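Local atomic coordinates of putative acetamidase/formamidase (Yersinia enterocolitica subsp. palearctica serotype O:3, PDB entry 5UBU), a protein that probably hydrolyses carbon-nitrogen bonds, other than peptide bonds, in linear amides, as a member of the acetamidase/formamidase family. Residues B[73-78]-B[142-147]; B[21-26]-B[53-58]; B[271-276]-B[319-324]. One frame throughout, in Å; residues are numbered along the deposited sequence.

Interaction 1 (B[73-78]-B[142-147]); sequences DIPSQL and LPEKVR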
loop_
_atom_site.group_PDB
_atom_site.type_symbol
_atom_site.label_atom_id
_atom_site.label_comp_id
_atom_site.label_asym_id
_atom_site.label_seq_id
_atom_site.Cartn_x
_atom_site.Cartn_y
_atom_site.Cartn_z
ATOM N N ASP B 73 -21.584 -25.888 -10.210
ATOM C CA ASP B 73 -22.115 -24.527 -10.300
ATOM C C ASP B 73 -21.001 -23.586 -10.733
ATOM O O ASP B 73 -19.827 -23.822 -10.462
ATOM C CB ASP B 73 -22.703 -24.036 -8.964
ATOM C CG ASP B 73 -24.016 -24.722 -8.592
ATOM O OD1 ASP B 73 -24.634 -25.375 -9.457
ATOM O OD2 ASP B 73 -24.454 -24.576 -7.435
ATOM N N ILE B 74 -21.402 -22.510 -11.396
ATOM C CA ILE B 74 -20.492 -21.509 -11.920
ATOM C C ILE B 74 -20.781 -20.189 -11.199
ATOM O O ILE B 74 -21.765 -19.516 -11.513
ATOM C CB ILE B 74 -20.684 -21.376 -13.446
ATOM C CG1 ILE B 74 -20.433 -22.738 -14.119
ATOM C CG2 ILE B 74 -19.738 -20.325 -14.023
ATOM C CD1 ILE B 74 -20.768 -22.779 -15.590
ATOM N N PRO B 75 -19.933 -19.829 -10.206
ATOM C CA PRO B 75 -20.083 -18.604 -9.427
ATOM C C PRO B 75 -20.349 -17.307 -10.216
ATOM O O PRO B 75 -21.200 -16.533 -9.808
ATOM C CB PRO B 75 -18.753 -18.513 -8.690
ATOM C CG PRO B 75 -18.360 -19.924 -8.462
ATOM C CD PRO B 75 -18.957 -20.736 -9.571
ATOM N N SER B 76 -19.649 -17.081 -11.327
ATOM C CA SER B 76 -19.842 -15.851 -12.116
ATOM C C SER B 76 -21.254 -15.718 -12.688
ATOM O O SER B 76 -21.707 -14.609 -12.959
ATOM C CB SER B 76 -18.821 -15.755 -13.251
ATOM O OG SER B 76 -18.956 -16.830 -14.165
ATOM N N GLN B 77 -21.937 -16.849 -12.868
ATOM C CA GLN B 77 -23.308 -16.870 -13.396
ATOM C C GLN B 77 -24.379 -16.850 -12.295
ATOM O O GLN B 77 -25.517 -16.466 -12.556
ATOM C CB GLN B 77 -23.510 -18.095 -14.288
ATOM C CG GLN B 77 -22.629 -18.093 -15.527
ATOM C CD GLN B 77 -22.761 -19.357 -16.363
ATOM O OE1 GLN B 77 -23.507 -20.287 -16.023
ATOM N NE2 GLN B 77 -22.020 -19.403 -17.460
ATOM N N LEU B 78 -24.015 -17.254 -11.076
ATOM C CA LEU B 78 -24.964 -17.286 -9.952
ATOM C C LEU B 78 -24.794 -16.163 -8.916
ATOM O O LEU B 78 -25.690 -15.939 -8.108
ATOM C CB LEU B 78 -24.878 -18.639 -9.239
ATOM C CG LEU B 78 -25.150 -19.888 -10.079
ATOM C CD1 LEU B 78 -24.957 -21.130 -9.213
ATOM C CD2 LEU B 78 -26.549 -19.871 -10.675
ATOM N N LEU B 142 -8.711 -16.505 -12.274
ATOM C CA LEU B 142 -8.355 -17.864 -11.895
ATOM C C LEU B 142 -9.508 -18.805 -12.215
ATOM O O LEU B 142 -10.640 -18.358 -12.430
ATOM C CB LEU B 142 -8.045 -17.941 -10.399
ATOM C CG LEU B 142 -6.946 -17.027 -9.865
ATOM C CD1 LEU B 142 -6.814 -17.279 -8.371
ATOM C CD2 LEU B 142 -5.632 -17.283 -10.597
ATOM N N PRO B 143 -9.234 -20.116 -12.254
ATOM C CA PRO B 143 -10.319 -21.035 -12.537
ATOM C C PRO B 143 -11.439 -20.872 -11.547
ATOM O O PRO B 143 -11.232 -20.543 -10.377
ATOM C CB PRO B 143 -9.664 -22.409 -12.401
ATOM C CG PRO B 143 -8.258 -22.159 -12.786
ATOM C CD PRO B 143 -7.953 -20.831 -12.141
ATOM N N GLU B 144 -12.626 -21.122 -12.046
ATOM C CA GLU B 144 -13.832 -20.983 -11.289
ATOM C C GLU B 144 -14.123 -22.321 -10.607
ATOM O O GLU B 144 -14.572 -23.251 -11.245
ATOM C CB GLU B 144 -14.895 -20.531 -12.285
ATOM C CG GLU B 144 -16.130 -19.919 -11.686
ATOM C CD GLU B 144 -16.861 -18.997 -12.659
ATOM O OE1 GLU B 144 -17.848 -18.385 -12.216
ATOM O OE2 GLU B 144 -16.455 -18.859 -13.837
ATOM N N LYS B 145 -13.807 -22.412 -9.316
ATOM C CA LYS B 145 -14.008 -23.635 -8.523
ATOM C C LYS B 145 -14.997 -23.524 -7.362
ATOM O O LYS B 145 -15.193 -22.458 -6.786
ATOM C CB LYS B 145 -12.671 -24.160 -7.974
ATOM C CG LYS B 145 -11.993 -25.250 -8.785
ATOM C CD LYS B 145 -11.534 -24.839 -10.170
ATOM C CE LYS B 145 -11.203 -26.086 -10.998
ATOM N NZ LYS B 145 -10.240 -27.014 -10.334
ATOM N N VAL B 146 -15.583 -24.670 -7.028
ATOM C CA VAL B 146 -16.534 -24.814 -5.934
ATOM C C VAL B 146 -16.301 -26.161 -5.252
ATOM O O VAL B 146 -16.145 -27.194 -5.919
ATOM C CB VAL B 146 -18.005 -24.780 -6.431
ATOM C CG1 VAL B 146 -18.979 -25.043 -5.290
ATOM C CG2 VAL B 146 -18.308 -23.447 -7.098
ATOM N N ARG B 147 -16.283 -26.144 -3.926
ATOM C CA ARG B 147 -16.120 -27.350 -3.134
ATOM C C ARG B 147 -17.291 -27.457 -2.169
ATOM O O ARG B 147 -17.547 -26.522 -1.429
ATOM C CB ARG B 147 -14.826 -27.305 -2.351
ATOM C CG ARG B 147 -13.551 -27.428 -3.164
ATOM C CD ARG B 147 -13.411 -28.771 -3.888
ATOM N NE ARG B 147 -14.017 -29.871 -3.135
ATOM C CZ ARG B 147 -13.478 -30.506 -2.091
ATOM N NH1 ARG B 147 -12.289 -30.169 -1.609
ATOM N NH2 ARG B 147 -14.146 -31.499 -1.509
#
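Glu144 meets Pro75 and Ser76 at the start of the one-turn helix 75-78, its carboxylate lying against the N-terminal end of the helix. Ile74 is the N-cap residue, and Glu144 comes from the chain just ahead of strand 145-151. Its CG is roughly anti to the backbone N (chi1 -162°), and the chain beyond stays extended, reaching straight across to the helix. OE1 does most of the touching. Glu144 OE1 accepts a hydrogen bond from Ser76 OG at 2.7 Å, on its syn lone pair. The Ser76 OG sits between its own backbone N and carbonyl carbon (chi1 62°), which leaves it facing the carboxylate. Ser76 N also points at OE1. That bond is nearly straight, but its modelled length is too short to be trusted at this resolution. Pro75 N lies close to the same oxygen and has no hydrogen to share. A carboxylate here would be suited to the partial positive charge of a helix start.

The rest is van der Waals packing. The side chains of Pro75 and Glu144 reach toward each other, and Pro75 CD lies 3.6 Å from Glu144 CG. Ile74 crosses Glu144 at about a right angle, and its CG2 comes 3.3 Å from Glu144 OE1. Further along the strand, Val146 CG2 makes an apolar contact with Pro75 CD at 3.7 Å and also touches the backbone O of Asp73. The Asp73 carboxylate is engaged away from the strand, where OD2 accepts from Ser69 N.

Strand 145-151 pairs on one edge with strand 117-122, through backbone bonds of Lys145 with Met122 and Arg147 with Cys120. Lys145 and Arg147 pack on Met301 of the second subunit, and Pro143 on its Trp297, so the strand also lies at a subunit interface.

Interaction 2 (B[21-26]-B[53-58]); sequences RKPVTH and GDRVIV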
loop_
_atom_site.group_PDB
_atom_site.type_symbol
_atom_site.label_atom_id
_atom_site.label_comp_id
_atom_site.label_asym_id
_atom_site.label_seq_id
_atom_site.Cartn_x
_atom_site.Cartn_y
_atom_site.Cartn_z
ATOM N N ARG B 21 -29.451 -10.590 34.964
ATOM C CA ARG B 21 -30.827 -10.823 34.512
ATOM C C ARG B 21 -31.093 -12.246 34.043
ATOM O O ARG B 21 -30.189 -12.918 33.541
ATOM C CB ARG B 21 -31.174 -9.915 33.324
ATOM C CG ARG B 21 -31.273 -8.445 33.632
ATOM C CD ARG B 21 -31.652 -7.614 32.404
ATOM N NE ARG B 21 -32.898 -8.041 31.760
ATOM C CZ ARG B 21 -33.000 -8.825 30.682
ATOM N NH1 ARG B 21 -34.206 -9.123 30.203
ATOM N NH2 ARG B 21 -31.924 -9.307 30.059
ATOM N N LYS B 22 -32.340 -12.692 34.236
ATOM C CA LYS B 22 -32.774 -13.973 33.725
ATOM C C LYS B 22 -33.062 -13.552 32.285
ATOM O O LYS B 22 -34.026 -12.821 32.031
ATOM C CB LYS B 22 -34.047 -14.482 34.404
ATOM C CG LYS B 22 -34.507 -15.844 33.884
ATOM C CD LYS B 22 -35.925 -16.159 34.324
ATOM C CE LYS B 22 -36.458 -17.401 33.622
ATOM N NZ LYS B 22 -37.875 -17.634 34.017
ATOM N N PRO B 23 -32.230 -13.995 31.339
ATOM C CA PRO B 23 -32.437 -13.537 29.984
ATOM C C PRO B 23 -33.611 -14.160 29.249
ATOM O O PRO B 23 -33.994 -15.295 29.523
ATOM C CB PRO B 23 -31.136 -13.944 29.298
ATOM C CG PRO B 23 -30.753 -15.209 29.976
ATOM C CD PRO B 23 -31.246 -15.095 31.398
ATOM N N VAL B 24 -34.181 -13.379 28.335
ATOM C CA VAL B 24 -35.253 -13.826 27.466
ATOM C C VAL B 24 -34.502 -14.332 26.226
ATOM O O VAL B 24 -33.605 -13.654 25.722
ATOM C CB VAL B 24 -36.215 -12.678 27.085
ATOM C CG1 VAL B 24 -37.256 -13.155 26.074
ATOM C CG2 VAL B 24 -36.890 -12.113 28.319
ATOM N N THR B 25 -34.835 -15.537 25.766
ATOM C CA THR B 25 -34.201 -16.123 24.589
ATOM C C THR B 25 -35.123 -15.920 23.395
ATOM O O THR B 25 -36.287 -16.339 23.410
ATOM C CB THR B 25 -33.917 -17.626 24.794
ATOM O OG1 THR B 25 -33.020 -17.786 25.902
ATOM C CG2 THR B 25 -33.290 -18.257 23.540
ATOM N N HIS B 26 -34.600 -15.254 22.371
ATOM C CA HIS B 26 -35.346 -14.976 21.149
ATOM C C HIS B 26 -34.840 -15.899 20.056
ATOM O O HIS B 26 -33.655 -16.207 20.018
ATOM C CB HIS B 26 -35.144 -13.523 20.739
ATOM C CG HIS B 26 -35.407 -12.546 21.844
ATOM N ND1 HIS B 26 -36.660 -12.047 22.120
ATOM C CD2 HIS B 26 -34.571 -11.988 22.751
ATOM C CE1 HIS B 26 -36.582 -11.218 23.144
ATOM N NE2 HIS B 26 -35.326 -11.162 23.543
ATOM N N GLY B 53 -28.591 -8.263 27.909
ATOM C CA GLY B 53 -28.455 -9.492 28.694
ATOM C C GLY B 53 -29.203 -10.657 28.065
ATOM O O GLY B 53 -28.945 -11.791 28.405
ATOM N N ASP B 54 -30.147 -10.360 27.170
ATOM C CA ASP B 54 -30.922 -11.397 26.477
ATOM C C ASP B 54 -30.069 -12.232 25.525
ATOM O O ASP B 54 -29.003 -11.811 25.089
ATOM C CB ASP B 54 -32.075 -10.789 25.651
ATOM C CG ASP B 54 -33.245 -10.322 26.490
ATOM O OD1 ASP B 54 -33.257 -10.529 27.723
ATOM O OD2 ASP B 54 -34.185 -9.754 25.890
ATOM N N ARG B 55 -30.577 -13.420 25.215
ATOM C CA ARG B 55 -29.935 -14.349 24.299
ATOM C C ARG B 55 -30.718 -14.375 22.989
ATOM O O ARG B 55 -31.935 -14.162 22.984
ATOM C CB ARG B 55 -29.860 -15.749 24.923
ATOM C CG ARG B 55 -28.819 -15.837 26.025
ATOM C CD ARG B 55 -28.895 -17.084 26.880
ATOM N NE ARG B 55 -28.525 -18.252 26.082
ATOM C CZ ARG B 55 -29.352 -19.221 25.687
ATOM N NH1 ARG B 55 -28.880 -20.230 24.966
ATOM N NH2 ARG B 55 -30.632 -19.232 26.050
ATOM N N VAL B 56 -30.015 -14.596 21.880
ATOM C CA VAL B 56 -30.642 -14.677 20.565
ATOM C C VAL B 56 -30.082 -15.895 19.835
ATOM O O VAL B 56 -28.872 -16.069 19.760
ATOM C CB VAL B 56 -30.395 -13.418 19.709
ATOM C CG1 VAL B 56 -31.119 -13.525 18.368
ATOM C CG2 VAL B 56 -30.866 -12.179 20.445
ATOM N N ILE B 57 -30.973 -16.737 19.324
ATOM C CA ILE B 57 -30.607 -17.925 18.572
ATOM C C ILE B 57 -30.863 -17.554 17.116
ATOM O O ILE B 57 -32.016 -17.502 16.678
ATOM C CB ILE B 57 -31.460 -19.145 18.981
ATOM C CG1 ILE B 57 -31.318 -19.411 20.489
ATOM C CG2 ILE B 57 -31.059 -20.369 18.152
ATOM C CD1 ILE B 57 -32.176 -20.556 21.007
ATOM N N VAL B 58 -29.791 -17.302 16.375
ATOM C CA VAL B 58 -29.894 -16.883 14.978
ATOM C C VAL B 58 -29.718 -18.016 13.963
ATOM O O VAL B 58 -28.737 -18.743 14.017
ATOM C CB VAL B 58 -28.816 -15.826 14.647
ATOM C CG1 VAL B 58 -29.039 -15.274 13.244
ATOM C CG2 VAL B 58 -28.851 -14.689 15.654
#
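Strands 25-28 and 55-59 pair in parallel, Thr25 with Arg55 and His26 with Val56, and the end-to-end directions of residues 21-26 and 53-57 differ by 24°. Arg55 N donates to Val24 O, His26 N to Arg55 O, and Ile57 N to His26 O. Strand 25-28 is the outermost strand, within this chain, of the large mixed sheet.

Ahead of the ladder, Asp54 gathers the side-chain bonds. Its CG lies anti to the carbonyl carbon, beside the backbone N (chi1 -75°). Arg21 comes end-on, with NH1 and NH2 both 3.0 Å from Asp54 OD1 in a salt bridge. Val24 N reaches Asp54 OD1 at 3.1 Å, from well above the carboxylate plane (68° out of it). Asp54 OD2 accepts from His26 NE2 at 3.0 Å, close to the imidazole plane, and also from Glu51 N. Pro23 lies beside Arg55, pointing the same way, and its CB rests on Gly53 O.

On the face that carries Thr25 and Arg55, Thr25 CG2 packs on Ile57 CD1 at 3.6 Å. Arg55 has its main partner in Glu107, a salt bridge from NE. On the other face, His26 and Val56 pack on strand 48-50.

Asp54 is buried, yet both its oxygens are well supplied with donors. This arrangement probably keeps it ionised, and it ties the incoming chain at Arg21, Val24 and His26 to the start of strand 55-59.

Interaction 3 (B[271-276]-B[319-324]); sequences RPLEDA and YTVGAM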
loop_
_atom_site.group_PDB
_atom_site.type_symbol
_atom_site.label_atom_id
_atom_site.label_comp_id
_atom_site.label_asym_id
_atom_site.label_seq_id
_atom_site.Cartn_x
_atom_site.Cartn_y
_atom_site.Cartn_z
ATOM N N ARG B 271 -6.940 -0.399 3.972
ATOM C CA ARG B 271 -5.990 -0.717 2.911
ATOM C C ARG B 271 -5.068 0.499 2.849
ATOM O O ARG B 271 -5.559 1.627 2.957
ATOM C CB ARG B 271 -6.624 -0.925 1.542
ATOM C CG ARG B 271 -7.489 -2.157 1.399
ATOM C CD ARG B 271 -7.714 -2.455 -0.078
ATOM N NE ARG B 271 -8.493 -3.678 -0.288
ATOM C CZ ARG B 271 -8.621 -4.315 -1.456
ATOM N NH1 ARG B 271 -7.996 -3.877 -2.546
ATOM N NH2 ARG B 271 -9.358 -5.427 -1.527
ATOM N N PRO B 272 -3.756 0.316 2.673
ATOM C CA PRO B 272 -3.112 -0.989 2.525
ATOM C C PRO B 272 -3.067 -1.759 3.847
ATOM O O PRO B 272 -3.505 -1.237 4.880
ATOM C CB PRO B 272 -1.729 -0.629 2.008
ATOM C CG PRO B 272 -1.460 0.714 2.598
ATOM C CD PRO B 272 -2.781 1.422 2.637
ATOM N N LEU B 273 -2.555 -2.986 3.817
ATOM C CA LEU B 273 -2.545 -3.814 5.029
ATOM C C LEU B 273 -1.756 -3.210 6.201
ATOM O O LEU B 273 -2.101 -3.483 7.346
ATOM C CB LEU B 273 -2.094 -5.256 4.715
ATOM C CG LEU B 273 -2.247 -6.309 5.822
ATOM C CD1 LEU B 273 -3.718 -6.500 6.164
ATOM C CD2 LEU B 273 -1.636 -7.640 5.413
ATOM N N GLU B 274 -0.727 -2.393 5.929
ATOM C CA GLU B 274 0.041 -1.748 7.009
ATOM C C GLU B 274 -0.854 -0.835 7.859
ATOM O O GLU B 274 -0.698 -0.755 9.080
ATOM C CB GLU B 274 1.109 -0.738 6.537
ATOM C CG GLU B 274 2.117 -1.063 5.486
ATOM C CD GLU B 274 1.620 -0.899 4.068
ATOM O OE1 GLU B 274 0.603 -1.516 3.784
ATOM O OE2 GLU B 274 2.312 -0.239 3.232
ATOM N N ASP B 275 -1.733 -0.090 7.191
ATOM C CA ASP B 275 -2.597 0.837 7.898
ATOM C C ASP B 275 -3.616 0.112 8.758
ATOM O O ASP B 275 -3.985 0.616 9.827
ATOM C CB ASP B 275 -3.246 1.850 6.942
ATOM C CG ASP B 275 -2.277 2.949 6.490
ATOM O OD1 ASP B 275 -1.136 3.029 7.026
ATOM O OD2 ASP B 275 -2.694 3.753 5.614
ATOM N N ALA B 276 -4.048 -1.069 8.314
ATOM C CA ALA B 276 -4.985 -1.853 9.105
ATOM C C ALA B 276 -4.278 -2.254 10.393
ATOM O O ALA B 276 -4.860 -2.197 11.489
ATOM C CB ALA B 276 -5.440 -3.081 8.347
ATOM N N TYR B 319 -9.011 -4.742 4.290
ATOM C CA TYR B 319 -8.411 -5.861 4.989
ATOM C C TYR B 319 -8.611 -5.648 6.475
ATOM O O TYR B 319 -8.801 -4.529 6.913
ATOM C CB TYR B 319 -6.929 -5.992 4.654
ATOM C CG TYR B 319 -6.619 -5.931 3.173
ATOM C CD1 TYR B 319 -7.361 -6.670 2.254
ATOM C CD2 TYR B 319 -5.540 -5.196 2.700
ATOM C CE1 TYR B 319 -7.069 -6.637 0.910
ATOM C CE2 TYR B 319 -5.246 -5.159 1.352
ATOM C CZ TYR B 319 -6.010 -5.885 0.462
ATOM O OH TYR B 319 -5.716 -5.856 -0.874
ATOM N N THR B 320 -8.567 -6.724 7.246
ATOM C CA THR B 320 -8.772 -6.650 8.682
ATOM C C THR B 320 -7.655 -7.357 9.439
ATOM O O THR B 320 -7.280 -8.471 9.105
ATOM C CB THR B 320 -10.130 -7.255 9.059
ATOM O OG1 THR B 320 -11.169 -6.566 8.351
ATOM C CG2 THR B 320 -10.378 -7.147 10.562
ATOM N N VAL B 321 -7.155 -6.684 10.474
ATOM C CA VAL B 321 -6.053 -7.160 11.299
ATOM C C VAL B 321 -6.382 -6.966 12.773
ATOM O O VAL B 321 -6.934 -5.935 13.153
ATOM C CB VAL B 321 -4.779 -6.343 10.988
ATOM C CG1 VAL B 321 -3.623 -6.767 11.893
ATOM C CG2 VAL B 321 -4.395 -6.477 9.516
ATOM N N GLY B 322 -6.022 -7.943 13.596
ATOM C CA GLY B 322 -6.251 -7.873 15.036
ATOM C C GLY B 322 -4.927 -7.799 15.783
ATOM O O GLY B 322 -4.047 -8.615 15.542
ATOM N N ALA B 323 -4.772 -6.812 16.665
ATOM C CA ALA B 323 -3.560 -6.662 17.481
ATOM C C ALA B 323 -3.906 -7.152 18.883
ATOM O O ALA B 323 -4.788 -6.606 19.525
ATOM C CB ALA B 323 -3.108 -5.213 17.514
HETATM N N MSE B 324 -3.200 -8.171 19.358
HETATM C CA MSE B 324 -3.475 -8.772 20.656
HETATM C C MSE B 324 -2.450 -8.618 21.724
HETATM O O MSE B 324 -1.302 -8.299 21.458
HETATM C CB MSE B 324 -3.441 -10.280 20.448
HETATM C CG MSE B 324 -4.768 -10.877 20.035
HETATM SE SE MSE B 324 -4.344 -12.462 18.949
HETATM C CE MSE B 324 -3.959 -13.812 20.336
#
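Arg271 CG lies anti to its carbonyl carbon, beside the backbone N (chi1 -68°), and the extended chain beyond carries NE over the ring of Tyr319. The Tyr319 CG is likewise anti to its carbonyl carbon, and chi2 (-46°) sets the turn of the ring. The guanidinium and ring planes are only 18° apart. NE lies above the ring, offset toward its rim, with Arg271 NE 3.4 Å from Tyr319 CZ. The hydroxyl in turn sits over the centre of the guanidinium, with Tyr319 OH 3.3 Å from Arg271 CZ. No hydrogen bond joins the two groups. Nearer the backbone, Arg271 CG makes a CH-pi contact, 4.0 Å from the centroid of the Tyr319 ring. The same ring meets Leu273 N at its edge.

Leu273 and Ala276 bring the helix side of the contact, and here it is mostly apolar. Leu273 crosses both Tyr319 and Val321 at about a right angle. Its CD1 lies 3.6 Å from Tyr319 CB and 3.4 Å from Val321 CG2. Ala276 CB points at the strand and meets Val321 CG2 at 3.7 Å, one turn further along.

The contact packs the first turn of helix 273-291 against the start of strand 319-326, all six touching residues being buried. The helix begins after a cis peptide bond to Pro272, the N-cap residue. Arg271 NH2 has its main polar partner in Asp316 O, just ahead of the strand. Strand 319-326 lies between strands 263-270 and 308-313, and Leu273 and Val321 also pack on the latter. At the helix start, Leu273 N donates to Glu274 OE1 of the second subunit, and Arg271 packs on Arg271 of the fourth, so this end of the helix lies where subunits meet.

Interaction 3 is fully buried, while interactions 1 and 2 are only partly so. Interactions 2 and 3 reach the same large mixed sheet, on opposite sides of the chain's centre: interaction 2 pairs two of its strands at one end, and interaction 3 lays a helix on a strand near the other. Interaction 1 sets a short helix against a strand of a separate small antiparallel sheet, about 29 Å between centres from interaction 3. Backbone bonds and a shared carboxylate hold interaction 2, one glutamate meets a helix start in interaction 1, and no hydrogen bond joins the two segments of interaction 3. Interactions 1 and 3 both touch the second subunit; no other chain of the assembly reaches interaction 2.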